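Local coordinates for tail protein, 43 kDa (Neisseria meningitidis MC58, PDB 3D37) that is of unknown function but probably serves as a baseplate hub component of a phage-like tail, at residues A[116-121]-A[128-133]; A[154-159]-A[164-169]; A[300-305]-A[309-314]. All coordinates share one frame; numbering follows the deposited sequence.

Contacts 1 and 2 belong to one small alpha/beta unit within the region related to the second domain of gp44-like hub proteins. Their centres lie about 9 Å apart. Each sets a helix against an outer strand of the same three-stranded sheet, in which strand 174-177 runs between 130-133 and 165-168. Leu-120 CD1 of contact 1 packs on Ile-158 CD1 of contact 2 at 3.4 Å. Lys-133 NZ reaches Glu-169 OE1 across the sheet in a salt bridge of 3.2 Å. Contact 3 is a hairpin in the C-terminal domain. Its centre is about 34 Å from that of contact 1 and about 28 Å from that of contact 2, and it touches neither.

Contact 1. Residues A[116-121]-A[128-133]; sequences AAKKLA and KAVVLK
Val-130 meets helix 116-121 with both of its methyl groups. Val-130 CG1 lies 3.8 Å from Ala-117 CB, and Val-130 CG2 lies 4.1 Å from Ala-121 CB. The two alanines are one helical turn apart, so the valine spans that turn. Its chi1 of -170° sets CG1 opposite the backbone N and CG2 opposite the carbonyl carbon, which spreads the two branches along the helix. Lys-118 covers the same valine from the solvent side. Lys-118 CG comes within 3.8 Å of Val-130 CB, and the lysine runs slantwise over the valine. Beyond CG the lysine chain is extended. Lys-118 CE passes 3.9 Å from Val-130 O. No hydrogen bond joins the two segments, so the contact is apolar. It is a helix laid over an edge strand of an alpha/beta unit, with the strand running roughly antiparallel to the helix at 148°. The small alanine side chains probably let the helix come close to strand 130-133, with 8.5 Å between the two short axes. That strand is held in place by backbone hydrogen bonds to the central strand 174-177, such as those of Val-131 with Leu-174 and with Val-176. The same central strand touches the alanines, through Val-176 at Ala-117 and Leu-174 at Ala-121. Behind the contact, Leu-120 packs on helix 151-161, at Val-151, Leu-155 and Ile-158.

Contact 2. Residues A[154-159]-A[164-169]; sequences ALTHIA and LHPWLE
A helix-turn-strand connection brings helix 151-161 back onto strand 165-168, an outer strand of a three-stranded sheet. Pro-166 is central to the packing. Pro-166 CB meets Leu-155 CG at 3.9 Å, and these side chains point in opposite senses as they pass. Pro-166 CD lies 3.8 Å from Ala-159 CB. Thr-156 lies roughly perpendicular to the proline, with Thr-156 OG1 3.8 Å from Pro-166 CG. That hydroxyl is hydrogen-bonded to Trp-152 O in its own helix. Thr-156 CG2, set opposite the backbone N by a chi1 of -60°, runs beside the His-165 side chain and comes 4.0 Å from His-165 CE1. The ring of His-165 also has Pro-166 CD over one face, nearer its margin than its centre. His-165 ND1 is hydrogen-bonded to Asn-160 OD1, which helps fix the rotation of the ring. Close to the turn, Ala-159 CB packs 3.7 Å from His-165 CA. Leu-164 N gives the one hydrogen bond between the segments, to Ala-159 O at 2.7 Å. The N-H...O angle is 143°, and the donor stands 43° out of the carbonyl plane. This bond ties the residue before the strand to the last turn of the helix. Val-176 of the central strand touches Ala-159 and Leu-164. The contact thus packs helix 151-161 on the three-stranded sheet 130-133/174-177/165-168 of the gp44-like second domain.

Contact 3. Residues A[300-305]-A[309-314]; sequences RVHVID and GIDAVF
Val-303 and Phe-314 pack on the inner face of an antiparallel beta hairpin formed by strands 300-305 and 310-324. Val-303 CG2 comes 3.7 Å from Phe-314 CD2, and the two side chains are nearly perpendicular. A chi1 of -60° sets the phenylalanine ring beside its own backbone N and against Val-303. This face is the tight one. Ile-282 covers Val-303, while Phe-278 and Leu-280 cover Phe-314, all from outside the hairpin. The backbones are joined by three hydrogen-bonded pairs, Val-301 with Phe-314, Val-303 with Ala-312 and Asp-305 with Ile-310. The bond from Val-303 N to Ala-312 O is 2.8 Å long and nearly straight at 171°. At the turn, Gly-309 and Ile-310 together stand across from Asp-305, which makes a G1 beta bulge. The backbone of Gly-309 would jam a side chain against the preceding carbonyl. Asp-305 OD2 forms a salt bridge with Lys-80 of the second subunit, so this end of the hairpin also reaches the assembly interface.

The other face is mixed, and its rim, at Asp-311, is exposed. Ile-304 CG1 runs beside this aspartate, 4.0 Å from Asp-311 CG. Val-313 CG1 sits over one face of the Arg-300 guanidinium, 3.7 Å from Arg-300 NH2. That guanidinium is held from outside by Ser-183 O and Asp-338. His-302 ND1 is hydrogen-bonded to Thr-188 OG1 of the neighbouring parallel strand. His-302 NE2 donates to Asp-311 OD1 at 2.6 Å. Asp-311 OD1 lies in the ring plane of His-302, while His-302 NE2 stands on the syn side of OD1 and 34° out of the carboxylate plane.

Contact 1. Residues A[116-121]-A[128-133]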
loop_
_atom_site.group_PDB
_atom_site.type_symbol
_atom_site.label_atom_id
_atom_site.label_comp_id
_atom_site.label_asym_id
_atom_site.label_seq_id
_atom_site.Cartn_x
_atom_site.Cartn_y
_atom_site.Cartn_z
ATOM N N ALA A 116 -0.867 8.698 -54.146
ATOM C CA ALA A 116 -1.818 9.368 -53.238
ATOM C C ALA A 116 -1.266 9.485 -51.763
ATOM O O ALA A 116 -1.621 10.441 -51.028
ATOM C CB ALA A 116 -3.143 8.660 -53.254
ATOM N N ALA A 117 -0.388 8.564 -51.347
ATOM C CA ALA A 117 0.234 8.680 -49.994
ATOM C C ALA A 117 1.303 9.779 -49.997
ATOM O O ALA A 117 1.355 10.597 -49.061
ATOM C CB ALA A 117 0.848 7.339 -49.527
ATOM N N LYS A 118 2.150 9.763 -51.042
ATOM C CA LYS A 118 3.207 10.762 -51.258
ATOM C C LYS A 118 2.581 12.143 -51.235
ATOM O O LYS A 118 3.119 13.070 -50.597
ATOM C CB LYS A 118 3.962 10.542 -52.605
ATOM C CG LYS A 118 5.058 9.464 -52.547
ATOM C CD LYS A 118 5.653 9.119 -53.883
ATOM C CE LYS A 118 6.851 8.155 -53.735
ATOM N NZ LYS A 118 7.341 7.729 -55.130
ATOM N N LYS A 119 1.434 12.266 -51.889
ATOM C CA LYS A 119 0.749 13.555 -51.991
ATOM C C LYS A 119 0.398 14.032 -50.621
ATOM O O LYS A 119 0.838 15.087 -50.218
ATOM C CB LYS A 119 -0.512 13.489 -52.881
ATOM C CG LYS A 119 -1.292 14.827 -52.981
ATOM C CD LYS A 119 -0.559 15.852 -53.928
ATOM C CE LYS A 119 -0.611 17.345 -53.429
ATOM N NZ LYS A 119 -1.807 18.133 -53.915
ATOM N N LEU A 120 -0.349 13.224 -49.893
ATOM C CA LEU A 120 -0.886 13.585 -48.548
ATOM C C LEU A 120 0.157 13.872 -47.481
ATOM O O LEU A 120 -0.114 14.602 -46.532
ATOM C CB LEU A 120 -1.818 12.492 -48.042
ATOM C CG LEU A 120 -3.119 12.197 -48.785
ATOM C CD1 LEU A 120 -3.546 10.726 -48.507
ATOM C CD2 LEU A 120 -4.200 13.184 -48.370
ATOM N N ALA A 121 1.334 13.265 -47.607
ATOM C CA ALA A 121 2.460 13.491 -46.680
ATOM C C ALA A 121 3.387 14.655 -47.121
ATOM O O ALA A 121 4.295 15.039 -46.388
ATOM C CB ALA A 121 3.273 12.225 -46.568
ATOM N N LYS A 128 10.435 12.201 -44.696
ATOM C CA LYS A 128 11.407 12.329 -45.776
ATOM C C LYS A 128 11.359 11.226 -46.840
ATOM O O LYS A 128 12.049 11.348 -47.854
ATOM C CB LYS A 128 12.820 12.396 -45.203
ATOM C CG LYS A 128 13.192 13.700 -44.528
ATOM C CD LYS A 128 14.511 13.559 -43.792
ATOM C CE LYS A 128 14.923 14.883 -43.112
ATOM N NZ LYS A 128 15.906 14.695 -41.963
ATOM N N ALA A 129 10.578 10.162 -46.624
ATOM C CA ALA A 129 10.290 9.175 -47.677
ATOM C C ALA A 129 8.946 8.533 -47.441
ATOM O O ALA A 129 8.518 8.364 -46.288
ATOM C CB ALA A 129 11.360 8.098 -47.756
ATOM N N VAL A 130 8.270 8.201 -48.546
ATOM C CA VAL A 130 7.049 7.400 -48.520
ATOM C C VAL A 130 7.301 6.117 -49.342
ATOM O O VAL A 130 7.740 6.176 -50.488
ATOM C CB VAL A 130 5.855 8.188 -49.057
ATOM C CG1 VAL A 130 4.552 7.446 -48.812
ATOM C CG2 VAL A 130 5.840 9.577 -48.430
ATOM N N VAL A 131 6.998 4.976 -48.749
ATOM C CA VAL A 131 7.339 3.677 -49.291
ATOM C C VAL A 131 6.057 2.842 -49.307
ATOM O O VAL A 131 5.097 3.114 -48.539
ATOM C CB VAL A 131 8.501 3.047 -48.449
ATOM C CG1 VAL A 131 8.513 1.513 -48.480
ATOM C CG2 VAL A 131 9.861 3.594 -48.926
ATOM N N LEU A 132 6.005 1.883 -50.239
ATOM C CA LEU A 132 4.866 0.967 -50.359
ATOM C C LEU A 132 5.413 -0.351 -49.857
ATOM O O LEU A 132 6.511 -0.786 -50.236
ATOM C CB LEU A 132 4.276 0.897 -51.790
ATOM C CG LEU A 132 3.044 0.011 -52.103
ATOM C CD1 LEU A 132 1.731 0.618 -51.672
ATOM C CD2 LEU A 132 2.976 -0.362 -53.612
ATOM N N LYS A 133 4.683 -0.940 -48.921
ATOM C CA LYS A 133 5.111 -2.195 -48.306
ATOM C C LYS A 133 4.101 -3.264 -48.760
ATOM O O LYS A 133 3.303 -3.816 -47.981
ATOM C CB LYS A 133 5.200 -2.009 -46.782
ATOM C CG LYS A 133 6.512 -2.409 -46.167
ATOM C CD LYS A 133 7.651 -1.518 -46.597
ATOM C CE LYS A 133 8.957 -2.026 -46.047
ATOM N NZ LYS A 133 9.018 -1.829 -44.568
#

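Contact 2. Residues A[154-159]-A[164-169]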
loop_
_atom_site.group_PDB
_atom_site.type_symbol
_atom_site.label_atom_id
_atom_site.label_comp_id
_atom_site.label_asym_id
_atom_site.label_seq_id
_atom_site.Cartn_x
_atom_site.Cartn_y
_atom_site.Cartn_z
ATOM N N ALA A 154 -7.795 10.044 -43.817
ATOM C CA ALA A 154 -7.853 9.981 -45.247
ATOM C C ALA A 154 -6.889 8.936 -45.758
ATOM O O ALA A 154 -7.168 8.199 -46.714
ATOM C CB ALA A 154 -7.505 11.385 -45.876
ATOM N N LEU A 155 -5.731 8.882 -45.131
ATOM C CA LEU A 155 -4.729 7.952 -45.549
ATOM C C LEU A 155 -5.174 6.484 -45.246
ATOM O O LEU A 155 -4.868 5.556 -46.016
ATOM C CB LEU A 155 -3.448 8.288 -44.796
ATOM C CG LEU A 155 -2.074 7.878 -45.253
ATOM C CD1 LEU A 155 -1.843 8.261 -46.677
ATOM C CD2 LEU A 155 -1.157 8.641 -44.324
ATOM N N THR A 156 -5.889 6.317 -44.141
ATOM C CA THR A 156 -6.343 5.008 -43.681
ATOM C C THR A 156 -7.418 4.485 -44.657
ATOM O O THR A 156 -7.305 3.378 -45.196
ATOM C CB THR A 156 -6.881 5.097 -42.231
ATOM O OG1 THR A 156 -5.841 5.556 -41.343
ATOM C CG2 THR A 156 -7.433 3.729 -41.745
ATOM N N HIS A 157 -8.386 5.351 -44.948
ATOM C CA HIS A 157 -9.438 5.138 -45.982
ATOM C C HIS A 157 -8.835 4.668 -47.311
ATOM O O HIS A 157 -9.069 3.558 -47.787
ATOM C CB HIS A 157 -10.174 6.454 -46.150
ATOM C CG HIS A 157 -11.632 6.322 -46.490
ATOM N ND1 HIS A 157 -12.622 6.290 -45.526
ATOM C CD2 HIS A 157 -12.266 6.244 -47.686
ATOM C CE1 HIS A 157 -13.802 6.182 -46.122
ATOM N NE2 HIS A 157 -13.615 6.160 -47.436
ATOM N N ILE A 158 -7.995 5.499 -47.887
ATOM C CA ILE A 158 -7.327 5.186 -49.115
ATOM C C ILE A 158 -6.591 3.839 -49.065
ATOM O O ILE A 158 -6.745 2.960 -49.947
ATOM C CB ILE A 158 -6.323 6.328 -49.453
ATOM C CG1 ILE A 158 -7.075 7.610 -49.840
ATOM C CG2 ILE A 158 -5.421 5.913 -50.556
ATOM C CD1 ILE A 158 -6.248 8.893 -49.612
ATOM N N ALA A 159 -5.763 3.700 -48.041
ATOM C CA ALA A 159 -4.941 2.510 -47.842
ATOM C C ALA A 159 -5.830 1.269 -47.722
ATOM O O ALA A 159 -5.561 0.249 -48.365
ATOM C CB ALA A 159 -4.031 2.684 -46.517
ATOM N N LEU A 164 -4.753 -2.250 -47.605
ATOM C CA LEU A 164 -3.486 -1.826 -47.008
ATOM C C LEU A 164 -3.739 -0.965 -45.766
ATOM O O LEU A 164 -4.881 -0.734 -45.370
ATOM C CB LEU A 164 -2.585 -1.140 -48.050
ATOM C CG LEU A 164 -2.248 -1.921 -49.346
ATOM C CD1 LEU A 164 -1.212 -1.181 -50.285
ATOM C CD2 LEU A 164 -1.728 -3.310 -49.015
ATOM N N HIS A 165 -2.657 -0.544 -45.109
ATOM C CA HIS A 165 -2.770 0.314 -43.947
ATOM C C HIS A 165 -1.534 1.198 -43.853
ATOM O O HIS A 165 -0.444 0.750 -44.202
ATOM C CB HIS A 165 -2.901 -0.586 -42.662
ATOM C CG HIS A 165 -3.395 0.149 -41.469
ATOM N ND1 HIS A 165 -4.733 0.371 -41.236
ATOM C CD2 HIS A 165 -2.735 0.728 -40.438
ATOM C CE1 HIS A 165 -4.881 1.086 -40.138
ATOM N NE2 HIS A 165 -3.681 1.301 -39.621
ATOM N N PRO A 166 -1.675 2.433 -43.329
ATOM C CA PRO A 166 -0.516 3.289 -43.126
ATOM C C PRO A 166 0.174 3.116 -41.767
ATOM O O PRO A 166 -0.502 2.892 -40.770
ATOM C CB PRO A 166 -1.116 4.691 -43.178
ATOM C CG PRO A 166 -2.438 4.534 -42.591
ATOM C CD PRO A 166 -2.910 3.120 -42.928
ATOM N N TRP A 167 1.504 3.246 -41.743
ATOM C CA TRP A 167 2.213 3.478 -40.482
ATOM C C TRP A 167 3.490 4.199 -40.732
ATOM O O TRP A 167 3.987 4.178 -41.845
ATOM C CB TRP A 167 2.501 2.167 -39.742
ATOM C CG TRP A 167 3.404 1.202 -40.464
ATOM C CD1 TRP A 167 4.739 1.102 -40.339
ATOM C CD2 TRP A 167 3.014 0.174 -41.399
ATOM N NE1 TRP A 167 5.223 0.100 -41.151
ATOM C CE2 TRP A 167 4.176 -0.491 -41.791
ATOM C CE3 TRP A 167 1.790 -0.232 -41.934
ATOM C CZ2 TRP A 167 4.155 -1.560 -42.650
ATOM C CZ3 TRP A 167 1.756 -1.268 -42.751
ATOM C CH2 TRP A 167 2.915 -1.932 -43.129
ATOM N N LEU A 168 4.032 4.783 -39.663
ATOM C CA LEU A 168 5.413 5.251 -39.628
ATOM C C LEU A 168 6.391 4.201 -39.157
ATOM O O LEU A 168 6.159 3.496 -38.174
ATOM C CB LEU A 168 5.562 6.500 -38.718
ATOM C CG LEU A 168 5.099 7.836 -39.269
ATOM C CD1 LEU A 168 6.030 8.318 -40.417
ATOM C CD2 LEU A 168 3.674 7.675 -39.738
ATOM N N GLU A 169 7.513 4.149 -39.866
ATOM C CA GLU A 169 8.651 3.358 -39.505
ATOM C C GLU A 169 9.554 4.120 -38.569
ATOM O O GLU A 169 9.463 5.332 -38.455
ATOM C CB GLU A 169 9.444 2.960 -40.751
ATOM C CG GLU A 169 8.616 2.158 -41.715
ATOM C CD GLU A 169 9.280 0.871 -42.155
ATOM O OE1 GLU A 169 10.046 0.879 -43.158
ATOM O OE2 GLU A 169 8.990 -0.169 -41.518
#

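Contact 3. Residues A[300-305]-A[309-314]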
loop_
_atom_site.group_PDB
_atom_site.type_symbol
_atom_site.label_atom_id
_atom_site.label_comp_id
_atom_site.label_asym_id
_atom_site.label_seq_id
_atom_site.Cartn_x
_atom_site.Cartn_y
_atom_site.Cartn_z
ATOM N N ARG A 300 7.028 -11.922 -36.862
ATOM C CA ARG A 300 6.248 -13.107 -36.495
ATOM C C ARG A 300 7.044 -13.849 -35.443
ATOM O O ARG A 300 8.272 -13.844 -35.487
ATOM C CB ARG A 300 5.925 -13.953 -37.708
ATOM C CG ARG A 300 4.964 -13.217 -38.635
ATOM C CD ARG A 300 4.897 -13.802 -39.979
ATOM N NE ARG A 300 4.230 -15.102 -40.060
ATOM C CZ ARG A 300 4.824 -16.251 -40.343
ATOM N NH1 ARG A 300 6.135 -16.314 -40.559
ATOM N NH2 ARG A 300 4.100 -17.363 -40.408
ATOM N N VAL A 301 6.336 -14.395 -34.447
ATOM C CA VAL A 301 6.918 -14.984 -33.276
ATOM C C VAL A 301 6.296 -16.371 -33.052
ATOM O O VAL A 301 5.053 -16.534 -33.012
ATOM C CB VAL A 301 6.737 -14.073 -31.992
ATOM C CG1 VAL A 301 7.483 -14.689 -30.824
ATOM C CG2 VAL A 301 7.227 -12.639 -32.239
ATOM N N HIS A 302 7.158 -17.382 -32.995
ATOM C CA HIS A 302 6.724 -18.716 -32.653
ATOM C C HIS A 302 6.605 -18.811 -31.137
ATOM O O HIS A 302 7.554 -18.494 -30.390
ATOM C CB HIS A 302 7.724 -19.743 -33.218
ATOM C CG HIS A 302 7.384 -21.159 -32.903
ATOM N ND1 HIS A 302 8.342 -22.127 -32.724
ATOM C CD2 HIS A 302 6.191 -21.780 -32.757
ATOM C CE1 HIS A 302 7.755 -23.291 -32.509
ATOM N NE2 HIS A 302 6.449 -23.106 -32.524
ATOM N N VAL A 303 5.427 -19.177 -30.655
ATOM C CA VAL A 303 5.193 -19.294 -29.199
ATOM C C VAL A 303 4.886 -20.724 -28.792
ATOM O O VAL A 303 4.040 -21.377 -29.416
ATOM C CB VAL A 303 4.027 -18.358 -28.724
ATOM C CG1 VAL A 303 3.744 -18.508 -27.194
ATOM C CG2 VAL A 303 4.330 -16.894 -29.075
ATOM N N ILE A 304 5.582 -21.198 -27.745
ATOM C CA ILE A 304 5.307 -22.511 -27.142
ATOM C C ILE A 304 4.936 -22.397 -25.656
ATOM O O ILE A 304 5.655 -21.815 -24.833
ATOM C CB ILE A 304 6.459 -23.545 -27.357
ATOM C CG1 ILE A 304 6.806 -23.651 -28.836
ATOM C CG2 ILE A 304 6.072 -24.968 -26.800
ATOM C CD1 ILE A 304 8.186 -24.296 -29.061
ATOM N N ASP A 305 3.779 -22.938 -25.327
ATOM C CA ASP A 305 3.381 -23.093 -23.932
ATOM C C ASP A 305 2.821 -24.499 -23.807
ATOM O O ASP A 305 1.669 -24.735 -24.136
ATOM C CB ASP A 305 2.330 -22.046 -23.571
ATOM C CG ASP A 305 1.944 -22.075 -22.121
ATOM O OD1 ASP A 305 2.195 -23.098 -21.441
ATOM O OD2 ASP A 305 1.438 -21.027 -21.631
ATOM N N GLY A 309 -0.944 -26.000 -24.037
ATOM C CA GLY A 309 -1.111 -26.622 -25.343
ATOM C C GLY A 309 -0.940 -25.682 -26.510
ATOM O O GLY A 309 -1.436 -25.953 -27.577
ATOM N N ILE A 310 -0.254 -24.554 -26.338
ATOM C CA ILE A 310 0.026 -23.675 -27.494
ATOM C C ILE A 310 1.362 -24.019 -28.148
ATOM O O ILE A 310 2.371 -24.171 -27.484
ATOM C CB ILE A 310 0.064 -22.185 -27.109
ATOM C CG1 ILE A 310 -1.265 -21.754 -26.489
ATOM C CG2 ILE A 310 0.422 -21.287 -28.332
ATOM C CD1 ILE A 310 -1.199 -20.363 -25.866
ATOM N N ASP A 311 1.350 -24.123 -29.461
ATOM C CA ASP A 311 2.560 -24.201 -30.265
ATOM C C ASP A 311 2.166 -23.685 -31.643
ATOM O O ASP A 311 1.640 -24.421 -32.454
ATOM C CB ASP A 311 3.076 -25.646 -30.360
ATOM C CG ASP A 311 4.350 -25.749 -31.177
ATOM O OD1 ASP A 311 4.594 -24.854 -32.008
ATOM O OD2 ASP A 311 5.110 -26.718 -31.003
ATOM N N ALA A 312 2.389 -22.390 -31.878
ATOM C CA ALA A 312 1.931 -21.703 -33.093
ATOM C C ALA A 312 2.713 -20.431 -33.312
ATOM O O ALA A 312 3.464 -19.973 -32.432
ATOM C CB ALA A 312 0.436 -21.383 -32.971
ATOM N N VAL A 313 2.559 -19.882 -34.505
ATOM C CA VAL A 313 3.171 -18.637 -34.883
ATOM C C VAL A 313 2.070 -17.556 -34.806
ATOM O O VAL A 313 0.890 -17.779 -35.187
ATOM C CB VAL A 313 3.784 -18.668 -36.315
ATOM C CG1 VAL A 313 4.338 -17.285 -36.726
ATOM C CG2 VAL A 313 4.851 -19.749 -36.426
ATOM N N PHE A 314 2.482 -16.421 -34.262
ATOM C CA PHE A 314 1.665 -15.244 -34.098
ATOM C C PHE A 314 2.372 -14.043 -34.734
ATOM O O PHE A 314 3.609 -14.012 -34.884
ATOM C CB PHE A 314 1.359 -14.978 -32.617
ATOM C CG PHE A 314 0.632 -16.102 -31.943
ATOM C CD1 PHE A 314 -0.752 -16.167 -31.963
ATOM C CD2 PHE A 314 1.336 -17.121 -31.315
ATOM C CE1 PHE A 314 -1.434 -17.233 -31.361
ATOM C CE2 PHE A 314 0.678 -18.202 -30.725
ATOM C CZ PHE A 314 -0.723 -18.250 -30.731
#